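Local atomic coordinates of (S)-ureidoglycine--glyoxylate transaminase (Bacillus subtilis, PDB entry 3ISL), a protein that transfers the amino group of (S)-ureidoglycine to glyoxylate, giving oxalurate and glycine in purine catabolism, with pyridoxal 5'-phosphate as cofactor. Residues R294-H297 with H298-A301; E48-E51 with M52-L56; C319-P322 with V323-C326; L284-G287 with L288-F292. All blocks are in the same frame, centred on the assembly; numbering follows the deposited sequence.

Contact 1 of 4, residues R294-H297 with H298-A301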
# COMPACT_ATOMS: atom_id res chain seq x y z
N ARG A 294 7.71 -14.90 25.00
CA ARG A 294 6.91 -13.83 25.57
C ARG A 294 5.43 -13.91 25.10
O ARG A 294 4.50 -13.61 25.84
CB ARG A 294 7.58 -12.50 25.18
CG ARG A 294 6.99 -11.21 25.81
CD ARG A 294 6.04 -10.50 24.89
NE ARG A 294 6.73 -9.87 23.76
CZ ARG A 294 6.18 -9.04 22.89
NH1 ARG A 294 4.91 -8.75 23.00
NH2 ARG A 294 6.93 -8.55 21.86
N HIS A 295 5.21 -14.28 23.84
CA HIS A 295 3.84 -14.47 23.33
C HIS A 295 3.17 -15.67 24.07
O HIS A 295 2.03 -15.58 24.47
CB HIS A 295 3.84 -14.63 21.81
CG HIS A 295 3.97 -13.30 21.07
ND1 HIS A 295 5.15 -12.57 21.04
CD2 HIS A 295 3.06 -12.57 20.37
CE1 HIS A 295 4.95 -11.45 20.35
NE2 HIS A 295 3.68 -11.41 19.97
N ARG A 296 3.89 -16.76 24.24
CA ARG A 296 3.37 -17.85 25.07
C ARG A 296 3.04 -17.49 26.52
O ARG A 296 1.99 -17.91 27.11
CB ARG A 296 4.36 -18.99 25.05
CG ARG A 296 4.34 -19.70 23.66
CD ARG A 296 5.03 -21.07 23.76
NE ARG A 296 6.43 -20.94 24.19
CZ ARG A 296 7.46 -20.69 23.36
NH1 ARG A 296 7.29 -20.52 22.04
NH2 ARG A 296 8.68 -20.62 23.87
N HIS A 297 3.93 -16.73 27.14
CA HIS A 297 3.69 -16.35 28.52
C HIS A 297 2.29 -15.64 28.67
O HIS A 297 1.43 -16.01 29.54
CB HIS A 297 4.86 -15.44 28.96
CG HIS A 297 4.76 -14.97 30.38
ND1 HIS A 297 4.99 -13.66 30.75
CD2 HIS A 297 4.48 -15.65 31.53
CE1 HIS A 297 4.85 -13.55 32.06
NE2 HIS A 297 4.50 -14.72 32.54
N HIS A 298 2.04 -14.61 27.83
CA HIS A 298 0.80 -13.86 27.93
C HIS A 298 -0.40 -14.69 27.51
O HIS A 298 -1.51 -14.53 28.06
CB HIS A 298 0.88 -12.49 27.24
CG HIS A 298 1.93 -11.61 27.85
ND1 HIS A 298 1.82 -11.07 29.11
CD2 HIS A 298 3.16 -11.27 27.41
CE1 HIS A 298 2.92 -10.40 29.40
NE2 HIS A 298 3.74 -10.50 28.38
N GLU A 299 -0.18 -15.61 26.58
CA GLU A 299 -1.22 -16.51 26.19
C GLU A 299 -1.65 -17.32 27.42
O GLU A 299 -2.86 -17.51 27.62
CB GLU A 299 -0.75 -17.43 25.04
CG GLU A 299 -1.70 -18.62 24.81
CD GLU A 299 -1.14 -19.67 23.90
OE1 GLU A 299 0.13 -19.80 23.79
OE2 GLU A 299 -2.01 -20.34 23.27
N ALA A 300 -0.68 -17.77 28.23
CA ALA A 300 -0.95 -18.61 29.38
C ALA A 300 -1.73 -17.83 30.47
O ALA A 300 -2.74 -18.32 30.96
CB ALA A 300 0.34 -19.21 29.94
N ALA A 301 -1.30 -16.61 30.79
CA ALA A 301 -2.05 -15.73 31.67
C ALA A 301 -3.52 -15.44 31.19
O ALA A 301 -4.44 -15.58 31.99
CB ALA A 301 -1.26 -14.41 31.87
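The ring of His297 swings trans to its main-chain nitrogen (chi1 -179°), that of His298 stays beside its own (chi1 -61°), and these two choices bring the imidazoles of sequence neighbours together on the alpha-helix 288-308. They form an edge-to-face pair, centroids 5.1 Å apart and planes inclined at 53°, so the T is a tilted one. ND1 of His297 comes over the rim of the His298 ring, 4.1 Å from its CE1. One turn earlier, the bent chain of Arg294 lays CD against the edge of the same ring, in its plane and 3.9 Å from CD2, and then carries the guanidinium away to a salt bridge with Glu286. His298 ND1 is hydrogen-bonded to the hydroxyl of Tyr407, on helix 398-408. Replacing His298 by an alanine is likely to leave that hydroxyl without its imidazole partner and the edge of His297 without the His298 face, though still beside the Tyr407 ring. Regular i to i+4 backbone bonds hold the turn, from Glu299 N to His295 O through Ala301 N to His297 O. The bond from His298 N to Arg294 O is a weak one at 3.3 Å, and His298 CD2 sits 3.1 Å from that oxygen.

Contact 2 of 4, residues E48-E51 with M52-L56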
# COMPACT_ATOMS: atom_id res chain seq x y z
N GLU A 48 19.28 -2.48 4.54
CA GLU A 48 19.26 -3.02 5.90
C GLU A 48 17.93 -3.69 6.21
O GLU A 48 17.85 -4.66 7.00
CB GLU A 48 19.43 -1.85 6.85
CG GLU A 48 19.70 -2.27 8.27
CD GLU A 48 20.30 -1.12 9.05
OE1 GLU A 48 20.11 0.06 8.58
OE2 GLU A 48 20.98 -1.43 10.08
N THR A 49 16.87 -3.16 5.62
CA THR A 49 15.56 -3.80 5.89
C THR A 49 15.57 -5.24 5.32
O THR A 49 15.04 -6.15 5.98
CB THR A 49 14.37 -3.01 5.32
OG1 THR A 49 14.29 -1.74 6.00
CG2 THR A 49 13.03 -3.81 5.59
N MET A 50 16.13 -5.43 4.13
CA MET A 50 16.21 -6.75 3.50
C MET A 50 17.06 -7.72 4.36
O MET A 50 16.63 -8.85 4.59
CB MET A 50 16.73 -6.68 2.04
CG MET A 50 15.94 -5.82 0.96
SD MET A 50 16.86 -6.08 -0.54
CE MET A 50 16.51 -4.69 -1.60
N GLU A 51 18.22 -7.30 4.90
CA GLU A 51 18.97 -8.14 5.83
C GLU A 51 18.13 -8.54 7.05
O GLU A 51 18.27 -9.60 7.58
CB GLU A 51 20.26 -7.44 6.34
CG GLU A 51 21.41 -7.32 5.29
CD GLU A 51 22.19 -8.68 4.96
OE1 GLU A 51 21.68 -9.86 5.18
OE2 GLU A 51 23.35 -8.53 4.47
N MET A 52 17.38 -7.61 7.59
CA MET A 52 16.63 -7.88 8.81
C MET A 52 15.49 -8.84 8.50
O MET A 52 15.12 -9.69 9.34
CB MET A 52 16.09 -6.55 9.44
CG MET A 52 17.19 -5.82 10.24
SD MET A 52 16.54 -4.41 11.24
CE MET A 52 15.72 -3.40 10.04
N LEU A 53 14.90 -8.69 7.31
CA LEU A 53 13.82 -9.61 6.89
C LEU A 53 14.38 -11.03 6.70
O LEU A 53 13.72 -12.00 7.04
CB LEU A 53 13.09 -9.18 5.61
CG LEU A 53 12.31 -7.86 5.79
CD1 LEU A 53 11.63 -7.52 4.45
CD2 LEU A 53 11.26 -7.99 6.90
N ARG A 54 15.63 -11.16 6.24
CA ARG A 54 16.27 -12.51 6.20
C ARG A 54 16.25 -13.16 7.57
O ARG A 54 15.85 -14.32 7.70
CB ARG A 54 17.69 -12.43 5.62
CG ARG A 54 17.73 -11.86 4.18
CD ARG A 54 19.15 -11.92 3.53
NE ARG A 54 18.98 -11.42 2.19
CZ ARG A 54 19.31 -10.20 1.80
NH1 ARG A 54 19.91 -9.37 2.63
NH2 ARG A 54 19.05 -9.79 0.57
N GLU A 55 16.59 -12.39 8.62
CA GLU A 55 16.62 -12.92 9.99
C GLU A 55 15.24 -13.23 10.53
O GLU A 55 15.07 -14.27 11.16
CB GLU A 55 17.30 -11.95 11.00
CG GLU A 55 18.75 -11.82 10.84
CD GLU A 55 19.34 -10.97 11.96
OE1 GLU A 55 19.98 -9.99 11.57
OE2 GLU A 55 19.12 -11.24 13.19
N LEU A 56 14.28 -12.34 10.24
CA LEU A 56 12.95 -12.44 10.74
C LEU A 56 12.38 -13.73 10.21
O LEU A 56 11.75 -14.41 10.94
CB LEU A 56 12.08 -11.32 10.17
CG LEU A 56 10.76 -10.89 10.81
CD1 LEU A 56 9.67 -10.48 9.82
CD2 LEU A 56 10.26 -11.65 11.94
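Glu51 and Arg54 form an i to i+3 salt bridge along the alpha-helix 40-56, a Glu-Arg pairing of side chains on successive turns, whose hydrogen bond, from NH1 of Arg54 to OE1 of Glu51, is weak at 3.1 Å. The carboxylate reaches the guanidinium at its edge, near its plane, with the two flat groups turned 86° to each other; a bend at chi2 (-74°) of Glu51 folds OE1 back to meet NH1. The other guanidinium nitrogens are taken by backbone carbonyls, NE by Asn61 O and NH2 by Arg62 O, so all three have an acceptor, which probably fixes the rotation of the group. Over one face lies Met50 O, which accepts Arg54 N at 3.0 Å. The helical bonds before it are equally regular, Met52 N to Glu48 O at 3.0 Å and Leu53 N to Thr49 O at 2.9 Å, but Glu55 N to Glu51 O stretches to a weak 3.4 Å. The methyl CG2 of Thr49 lies alongside Leu53, 4.1 Å from CD1. Thr49 OG1 is satisfied by Ile45 O one turn back, and the carboxylate of Glu48 is shared between Arg277 and Arg5 of the second subunit, tying the helix into the dimer. Met52 packs on Val280 and Leu284 of helix 270-286, and Met50, Leu53 and Arg54 lie against strand 63-68, so the helix is held between the two.

Contact 3 of 4, residues C319-P322 with V323-C326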
# COMPACT_ATOMS: atom_id res chain seq x y z
N CYS A 319 -3.54 -28.02 18.31
CA CYS A 319 -3.01 -27.14 17.30
C CYS A 319 -3.51 -25.71 17.59
O CYS A 319 -3.91 -25.01 16.66
CB CYS A 319 -3.47 -27.62 15.90
SG CYS A 319 -5.33 -27.74 15.75
N LYS A 320 -3.46 -25.26 18.84
CA LYS A 320 -3.95 -23.93 19.16
C LYS A 320 -2.92 -22.88 18.71
O LYS A 320 -1.78 -22.91 19.12
CB LYS A 320 -4.20 -23.71 20.64
CG LYS A 320 -4.75 -22.26 20.91
CD LYS A 320 -4.86 -21.96 22.46
CE LYS A 320 -5.28 -20.51 22.66
NZ LYS A 320 -4.16 -19.57 22.26
N MET A 321 -3.35 -21.93 17.90
CA MET A 321 -2.47 -20.80 17.57
C MET A 321 -2.12 -20.00 18.85
O MET A 321 -3.01 -19.55 19.57
CB MET A 321 -3.18 -19.89 16.55
CG MET A 321 -2.24 -18.93 15.81
SD MET A 321 -2.98 -17.99 14.41
CE MET A 321 -4.64 -18.24 14.71
N PRO A 322 -0.83 -19.75 19.12
CA PRO A 322 -0.51 -19.14 20.45
C PRO A 322 -1.06 -17.70 20.57
O PRO A 322 -1.55 -17.33 21.66
CB PRO A 322 1.05 -19.13 20.51
CG PRO A 322 1.46 -20.24 19.50
CD PRO A 322 0.40 -20.05 18.35
N VAL A 323 -1.12 -17.01 19.44
CA VAL A 323 -1.47 -15.56 19.44
C VAL A 323 -2.95 -15.22 19.27
O VAL A 323 -3.30 -14.05 19.19
CB VAL A 323 -0.52 -14.71 18.54
CG1 VAL A 323 0.97 -14.93 18.98
CG2 VAL A 323 -0.68 -15.07 17.04
N VAL A 324 -3.82 -16.23 19.28
CA VAL A 324 -5.24 -15.96 19.21
C VAL A 324 -5.85 -16.94 20.16
O VAL A 324 -5.39 -18.07 20.25
CB VAL A 324 -5.78 -16.19 17.75
CG1 VAL A 324 -7.28 -16.13 17.68
CG2 VAL A 324 -5.19 -15.13 16.78
N THR A 325 -6.91 -16.51 20.82
CA THR A 325 -7.60 -17.33 21.79
C THR A 325 -9.08 -17.18 21.51
O THR A 325 -9.60 -16.05 21.50
CB THR A 325 -7.25 -16.81 23.20
OG1 THR A 325 -5.89 -17.15 23.39
CG2 THR A 325 -8.13 -17.52 24.33
N CYS A 326 -9.73 -18.28 21.18
CA CYS A 326 -11.13 -18.28 20.72
C CYS A 326 -11.98 -18.67 21.91
O CYS A 326 -11.90 -19.81 22.40
CB CYS A 326 -11.34 -19.31 19.57
SG CYS A 326 -10.31 -19.02 18.15
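Lys320 reaches across the turn that follows it to meet Val324 and Thr325, and polar bonds dominate the contact. Its chain runs extended until chi4 (-70°) bends NZ inward, where the ammonium donates to Val324 O at 2.8 Å, to Met321 O at 2.9 Å and to Thr325 OG1 at 3.2 Å. The approach to Val324 O is from above the carbonyl plane, 39° out of it. Glu299 on helix 288-308 adds a salt bridge to the same nitrogen. The backbone contributes a type I beta turn from Met321 to Val324, with Pro322 and Val323 at its corners; its closing bond from Val324 N to Met321 O is weak at 3.4 Å, though nearly straight at 172°. Apolar contacts lie apart from the ammonium. Met321, bent at chi3, brings CE to 3.8 Å from Val324 CG2, and its CG is 4.3 Å from Val323 CG2. The Met321 side chain is about 7 Å from bound pyridoxal phosphate, nearest atoms, so the turn lies close to the cofactor pocket as the chain enters strand 324-328, which pairs with strand 361-365. Met321 O and Val324 O are only 2.9 Å apart, two acceptors that would probably repel each other; the one ammonium bonded to both is likely to ease this, and Glu299 probably balances its charge.

Contact 4 of 4, residues L284-G287 with L288-F292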
# COMPACT_ATOMS: atom_id res chain seq x y z
N LEU A 284 13.99 -7.94 16.43
CA LEU A 284 15.32 -8.51 16.51
C LEU A 284 16.04 -8.09 17.79
O LEU A 284 16.90 -8.80 18.23
CB LEU A 284 16.10 -8.09 15.26
CG LEU A 284 16.14 -9.05 14.05
CD1 LEU A 284 15.26 -10.40 14.01
CD2 LEU A 284 16.13 -8.35 12.77
N GLU A 285 15.71 -6.93 18.38
CA GLU A 285 16.35 -6.53 19.60
C GLU A 285 15.81 -7.35 20.74
O GLU A 285 16.56 -7.70 21.65
CB GLU A 285 16.21 -5.05 19.92
CG GLU A 285 16.83 -4.14 18.83
CD GLU A 285 16.88 -2.64 19.20
OE1 GLU A 285 16.17 -2.25 20.15
OE2 GLU A 285 17.66 -1.87 18.53
N GLU A 286 14.50 -7.66 20.69
CA GLU A 286 13.90 -8.56 21.62
C GLU A 286 14.54 -9.96 21.53
O GLU A 286 14.88 -10.60 22.56
CB GLU A 286 12.37 -8.62 21.44
CG GLU A 286 11.72 -9.48 22.60
CD GLU A 286 10.19 -9.45 22.63
OE1 GLU A 286 9.59 -8.88 21.69
OE2 GLU A 286 9.55 -9.97 23.60
N GLY A 287 14.75 -10.44 20.30
CA GLY A 287 15.19 -11.81 20.16
C GLY A 287 13.97 -12.61 19.74
O GLY A 287 12.91 -12.60 20.43
N LEU A 288 14.11 -13.32 18.60
CA LEU A 288 13.02 -14.12 18.08
C LEU A 288 12.54 -15.15 19.12
O LEU A 288 11.36 -15.18 19.51
CB LEU A 288 13.45 -14.80 16.77
CG LEU A 288 13.50 -13.91 15.54
CD1 LEU A 288 13.74 -14.79 14.30
CD2 LEU A 288 12.18 -13.18 15.42
N GLU A 289 13.45 -15.99 19.62
CA GLU A 289 13.04 -17.00 20.61
C GLU A 289 12.45 -16.41 21.92
O GLU A 289 11.39 -16.85 22.36
CB GLU A 289 14.14 -18.04 20.87
CG GLU A 289 13.72 -19.45 20.37
CD GLU A 289 14.29 -19.80 19.04
OE1 GLU A 289 13.92 -19.16 18.06
OE2 GLU A 289 15.12 -20.74 18.96
N THR A 290 13.09 -15.36 22.48
CA THR A 290 12.53 -14.56 23.58
C THR A 290 11.16 -14.02 23.22
O THR A 290 10.19 -14.18 23.96
CB THR A 290 13.48 -13.37 23.94
OG1 THR A 290 14.75 -13.90 24.24
CG2 THR A 290 13.02 -12.56 25.18
N ARG A 291 11.04 -13.37 22.06
CA ARG A 291 9.74 -12.92 21.63
C ARG A 291 8.70 -14.03 21.52
O ARG A 291 7.58 -13.82 21.95
CB ARG A 291 9.84 -12.13 20.32
CG ARG A 291 8.59 -11.50 19.90
CD ARG A 291 8.93 -10.46 18.84
NE ARG A 291 7.82 -9.65 18.33
CZ ARG A 291 7.67 -8.34 18.59
NH1 ARG A 291 8.52 -7.72 19.40
NH2 ARG A 291 6.69 -7.64 18.02
N PHE A 292 9.03 -15.19 20.96
CA PHE A 292 8.01 -16.27 20.90
C PHE A 292 7.59 -16.75 22.28
O PHE A 292 6.39 -17.06 22.53
CB PHE A 292 8.47 -17.50 20.10
CG PHE A 292 9.02 -17.19 18.70
CD1 PHE A 292 8.52 -16.12 17.92
CD2 PHE A 292 10.02 -18.00 18.16
CE1 PHE A 292 9.04 -15.84 16.65
CE2 PHE A 292 10.55 -17.72 16.86
CZ PHE A 292 10.02 -16.66 16.11
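Leu284 turns its end back toward the second helix, setting CD1 4.2 Å from CG of Leu288. Glu286 follows, with its chain fully extended and CG trans to the main-chain nitrogen (chi1 -173°), which carries the carboxylate across Arg291 at about a right angle. OE1 meets NH1 of Arg291 at 2.8 Å in a salt bridge; NH1 approaches nearly along the C-O axis of the carboxylate, with OE1 itself 30° out of the guanidinium plane. The same oxygen bridges to Arg294, so one acceptor gathers two guanidinium groups. With a glutamine in place of Glu286, NH1 of Arg291 and NH2 of Arg294, which lie close together, would probably lose the negative charge they share. Arg291 NE and NH2 bond to the carbonyls of Gly178 and Cys199, which probably fixes the plane of the group. Glu286 O also lies 3.4 Å from CB of Thr290. Gly287 comes last, with phi at 103°, where a side chain would be jammed against the preceding carbonyl. Its own O accepts Arg291 N at 2.6 Å, a short bond that starts the next helix. Gly287, with its positive phi, is thus a glycine helix stop and an N-cap in one residue, joining helices 270-286 and 288-308.

In the fold
Along the chain the order is contact 2, contact 4, contact 1, contact 3. Contact 2, on helix 40-56, packs on contact 4 through Met52 and Glu55 against Leu284 and Leu288, their centres 14 Å apart. Contacts 4 and 1 share helix 288-308 and are joined by a salt bridge. Contact 1 in turn touches contact 3, 11 Å away between centres, where Glu299 meets Lys320 and His295 packs on Val323. Contacts 2 and 3 lie on opposite sides of the chain's centre, 27 Å between centres. The series thus links a helix beside the seven-stranded sheet to the small two-stranded sheet, passing near the cofactor lysine Lys198.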